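Local coordinates for protein transcriptional regulator (Streptococcus thermophilus LMD-9, PDB 5JUF) that probably binds DNA and activates transcription of competence genes in response to a peptide signal in streptococcal quorum sensing, at residues M20-L25 / L32-L37; L37-I40 / E44-P47. All blocks are in the same frame, centred on the assembly; numbering follows the deposited sequence.

Contact 1: M20-L25 / L32-L37; sequences MSREVL and LTVRQL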
# COMPACT_ATOMS: atom_id res chain seq x y z
N MET A 20 1.49 -17.73 -30.25
CA MET A 20 0.83 -16.57 -29.66
C MET A 20 1.87 -15.59 -29.16
O MET A 20 2.83 -15.98 -28.48
CB MET A 20 -0.09 -17.00 -28.52
CG MET A 20 -0.88 -15.86 -27.91
SD MET A 20 -1.81 -16.35 -26.45
CE MET A 20 -3.05 -17.46 -27.13
N SER A 21 1.69 -14.32 -29.49
CA SER A 21 2.60 -13.30 -28.99
C SER A 21 2.23 -12.92 -27.56
O SER A 21 1.12 -13.14 -27.09
CB SER A 21 2.56 -12.05 -29.88
OG SER A 21 1.31 -11.38 -29.75
N ARG A 22 3.21 -12.34 -26.86
CA ARG A 22 2.95 -11.82 -25.52
C ARG A 22 1.87 -10.75 -25.55
O ARG A 22 1.01 -10.70 -24.66
CB ARG A 22 4.24 -11.27 -24.91
CG ARG A 22 5.29 -12.37 -24.70
CD ARG A 22 6.26 -12.00 -23.57
NE ARG A 22 7.22 -13.07 -23.29
CZ ARG A 22 8.42 -13.14 -23.86
NH1 ARG A 22 8.80 -12.21 -24.74
NH2 ARG A 22 9.24 -14.15 -23.57
N GLU A 23 1.86 -9.91 -26.58
CA GLU A 23 0.88 -8.83 -26.63
C GLU A 23 -0.53 -9.39 -26.78
O GLU A 23 -1.48 -8.91 -26.13
CB GLU A 23 1.20 -7.86 -27.78
CG GLU A 23 2.34 -6.88 -27.47
CD GLU A 23 3.73 -7.49 -27.55
OE1 GLU A 23 3.88 -8.62 -28.07
OE2 GLU A 23 4.69 -6.84 -27.07
N VAL A 24 -0.68 -10.42 -27.61
CA VAL A 24 -1.98 -11.07 -27.74
C VAL A 24 -2.39 -11.73 -26.43
O VAL A 24 -3.55 -11.62 -26.01
CB VAL A 24 -1.98 -12.09 -28.90
CG1 VAL A 24 -3.20 -13.02 -28.81
CG2 VAL A 24 -1.97 -11.35 -30.25
N LEU A 25 -1.46 -12.41 -25.75
CA LEU A 25 -1.83 -13.07 -24.50
C LEU A 25 -2.27 -12.04 -23.46
O LEU A 25 -3.29 -12.23 -22.78
CB LEU A 25 -0.69 -13.96 -23.97
CG LEU A 25 -1.07 -14.98 -22.88
CD1 LEU A 25 -0.19 -16.25 -22.89
CD2 LEU A 25 -1.04 -14.33 -21.49
N LEU A 32 -2.42 -8.79 -16.74
CA LEU A 32 -1.06 -9.27 -16.93
C LEU A 32 -0.39 -8.37 -17.95
O LEU A 32 -0.92 -8.20 -19.06
CB LEU A 32 -1.06 -10.73 -17.39
CG LEU A 32 0.33 -11.33 -17.64
CD1 LEU A 32 1.06 -11.55 -16.32
CD2 LEU A 32 0.24 -12.64 -18.43
N THR A 33 0.76 -7.78 -17.60
CA THR A 33 1.48 -6.96 -18.57
C THR A 33 2.55 -7.79 -19.27
O THR A 33 2.94 -8.87 -18.80
CB THR A 33 2.13 -5.74 -17.91
OG1 THR A 33 3.29 -6.16 -17.17
CG2 THR A 33 1.14 -5.03 -16.96
N VAL A 34 3.05 -7.26 -20.39
CA VAL A 34 4.08 -7.98 -21.14
C VAL A 34 5.34 -8.15 -20.29
O VAL A 34 5.92 -9.23 -20.24
CB VAL A 34 4.37 -7.28 -22.48
CG1 VAL A 34 5.62 -7.87 -23.16
CG2 VAL A 34 3.15 -7.44 -23.40
N ARG A 35 5.78 -7.09 -19.59
CA ARG A 35 6.96 -7.25 -18.74
C ARG A 35 6.72 -8.26 -17.61
O ARG A 35 7.62 -9.04 -17.27
CB ARG A 35 7.41 -5.89 -18.17
CG ARG A 35 7.97 -4.93 -19.25
CD ARG A 35 8.54 -3.63 -18.68
NE ARG A 35 7.51 -2.77 -18.09
CZ ARG A 35 7.74 -1.58 -17.55
NH1 ARG A 35 8.98 -1.09 -17.53
NH2 ARG A 35 6.75 -0.88 -17.04
N GLN A 36 5.52 -8.28 -17.04
CA GLN A 36 5.20 -9.30 -16.03
C GLN A 36 5.28 -10.70 -16.62
O GLN A 36 5.78 -11.62 -15.98
CB GLN A 36 3.81 -9.05 -15.44
CG GLN A 36 3.73 -7.84 -14.49
CD GLN A 36 2.31 -7.39 -14.19
OE1 GLN A 36 1.33 -7.95 -14.71
NE2 GLN A 36 2.19 -6.37 -13.35
N LEU A 37 4.78 -10.87 -17.85
CA LEU A 37 4.84 -12.19 -18.47
C LEU A 37 6.28 -12.58 -18.80
O LEU A 37 6.66 -13.73 -18.59
CB LEU A 37 3.95 -12.23 -19.72
CG LEU A 37 4.01 -13.54 -20.53
CD1 LEU A 37 3.58 -14.76 -19.71
CD2 LEU A 37 3.15 -13.42 -21.81
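Arg22 lays the aliphatic part of its side chain across the end of Leu37. Its CG lies 3.7 Å from Leu37 CD2 and its CD 3.8 Å from the same methyl, while Leu37 CG comes up to the edge of the guanidinium, near its plane. The chain is extended from CG to NE, which carries the charged end past the leucine to a salt bridge between NH2 and Glu41. Val34 turns both methyls to helix 22-26: CG1 meets Arg22 CB at 4.1 Å, and CG2 faces the carboxylate of Glu23, 4.0 Å from OE2. Glu23 starts out away from Val34, but a bend at chi2 (77°) brings its carboxylate round to the valine. These are the second and third helices of the helix-turn-helix domain, the third being the usual recognition helix of the motif, and no hydrogen bond joins the two segments. Deeper in, Leu25 and Leu32 meet methyl to methyl, CD2 to CD2 at 3.7 Å, with Leu32 also packed on Tyr54 and Ile55 of helix 49-59. Each helix is capped independently. Ser21 OG accepts from Val24 N at 3.1 Å. Thr33 and Gln36 form a capping box, in which Thr33 N gives to Gln36 OE1 at 3.0 Å from above the carbonyl plane and Gln36 N returns a bond to Thr33 OG1 at 3.1 Å.

Contact 2: L37-I40 / E44-P47; sequences LIRI and ESLP
Two consecutive backbone amides, of Ser45 and Glu44, converge on the carbonyl oxygen of Arg39. The bond from Ser45 N to Arg39 O is 3.1 Å long with an angle of 153° at the hydrogen; the donor sits well above the carbonyl plane, 63° out of it. The second, from Glu44 N to Arg39 O, is short at 2.9 Å but bent, and counts as weak. One residue further on, Ile40 CA directs an almost straight CA-H...O contact at Ser45 O, 3.5 Å away, and Ile40 CG1 lies against the same oxygen at 3.8 Å. This backbone fastening folds the loop leading to helix 49-59 back against the C-terminal part of helix 34-41, the probable recognition helix of the helix-turn-helix domain. Among the polar side chains, a bend at chi3 (-63°) turns the guanidinium of Arg39 back so that Ser45 OG lies at its edge, near its plane. Both have the same outside partner: Glu117 OE1 forms a salt bridge with Arg39 NE and a hydrogen bond with Ser45 OG. Glu44 crosses Arg39 at about a right angle and touches the aliphatic part, with OE2 3.6 Å from Arg39 CG; its OE2 remains 5.6 Å from Arg39 NE, and OE1 pairs with Lys42. Apolar packing falls to Ile40, whose CD1 rests 3.9 Å from Pro47 CB.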
# COMPACT_ATOMS: atom_id res chain seq x y z
N LEU A 37 4.78 -10.87 -17.85
CA LEU A 37 4.84 -12.19 -18.47
C LEU A 37 6.28 -12.58 -18.80
O LEU A 37 6.66 -13.73 -18.59
CB LEU A 37 3.95 -12.23 -19.72
CG LEU A 37 4.01 -13.54 -20.53
CD1 LEU A 37 3.58 -14.76 -19.71
CD2 LEU A 37 3.15 -13.42 -21.81
N ILE A 38 7.09 -11.62 -19.26
CA ILE A 38 8.51 -11.91 -19.53
C ILE A 38 9.21 -12.42 -18.28
O ILE A 38 9.98 -13.39 -18.31
CB ILE A 38 9.22 -10.66 -20.09
CG1 ILE A 38 8.79 -10.40 -21.53
CG2 ILE A 38 10.74 -10.82 -20.01
CD1 ILE A 38 9.24 -9.03 -22.05
N ARG A 39 8.98 -11.74 -17.15
CA ARG A 39 9.64 -12.15 -15.91
C ARG A 39 9.18 -13.52 -15.46
O ARG A 39 9.97 -14.32 -14.95
CB ARG A 39 9.40 -11.10 -14.82
CG ARG A 39 10.26 -9.85 -14.98
CD ARG A 39 10.14 -8.94 -13.76
NE ARG A 39 8.78 -8.43 -13.56
CZ ARG A 39 8.33 -7.30 -14.08
NH1 ARG A 39 9.12 -6.56 -14.87
NH2 ARG A 39 7.08 -6.91 -13.84
N ILE A 40 7.90 -13.84 -15.68
CA ILE A 40 7.43 -15.19 -15.37
C ILE A 40 8.13 -16.22 -16.26
O ILE A 40 8.68 -17.21 -15.78
CB ILE A 40 5.90 -15.27 -15.49
CG1 ILE A 40 5.25 -14.60 -14.27
CG2 ILE A 40 5.42 -16.74 -15.53
CD1 ILE A 40 3.82 -14.20 -14.46
N GLU A 44 12.16 -15.40 -13.40
CA GLU A 44 12.52 -14.37 -12.43
C GLU A 44 11.41 -14.12 -11.42
O GLU A 44 11.67 -13.74 -10.27
CB GLU A 44 12.87 -13.07 -13.14
CG GLU A 44 14.02 -13.25 -14.09
CD GLU A 44 14.32 -12.01 -14.90
OE1 GLU A 44 15.20 -12.08 -15.79
OE2 GLU A 44 13.68 -10.96 -14.64
N SER A 45 10.16 -14.32 -11.83
CA SER A 45 9.01 -14.11 -10.97
C SER A 45 8.12 -15.34 -11.02
O SER A 45 8.02 -16.03 -12.04
CB SER A 45 8.19 -12.86 -11.39
OG SER A 45 8.88 -11.64 -11.07
N LEU A 46 7.50 -15.61 -9.91
CA LEU A 46 6.46 -16.61 -9.84
C LEU A 46 5.11 -15.96 -10.10
O LEU A 46 4.89 -14.82 -9.66
CB LEU A 46 6.43 -17.25 -8.46
CG LEU A 46 5.69 -18.56 -8.24
CD1 LEU A 46 6.43 -19.69 -8.93
CD2 LEU A 46 5.61 -18.80 -6.75
N PRO A 47 4.21 -16.65 -10.80
CA PRO A 47 2.86 -16.11 -10.98
C PRO A 47 2.02 -16.31 -9.73
O PRO A 47 2.08 -17.36 -9.09
CB PRO A 47 2.31 -16.93 -12.15
CG PRO A 47 3.06 -18.22 -12.09
CD PRO A 47 4.41 -17.92 -11.51

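Overall arrangement
Contacts 1 and 2 follow one another along the chain inside the N-terminal helix-turn-helix domain, their centres about 11 Å apart. Helix 34-41 serves both: its first half packs on helix 22-26, its second half receives the loop before helix 49-59, and Leu37, common to the helical segments of the two contacts, packs across contact 1 alone. They also touch directly, through Arg22 NE and Ile38 CG1 at 3.6 Å and through Leu32 CD1 and Ile40 CD1 at 4.3 Å. On this presumed recognition helix Arg35 binds Glu146 and Asp147 of the tetratricopeptide region and Gln36 binds Gln151; contact 2 also faces that region, consistent with a DNA-binding surface held back in the apo form.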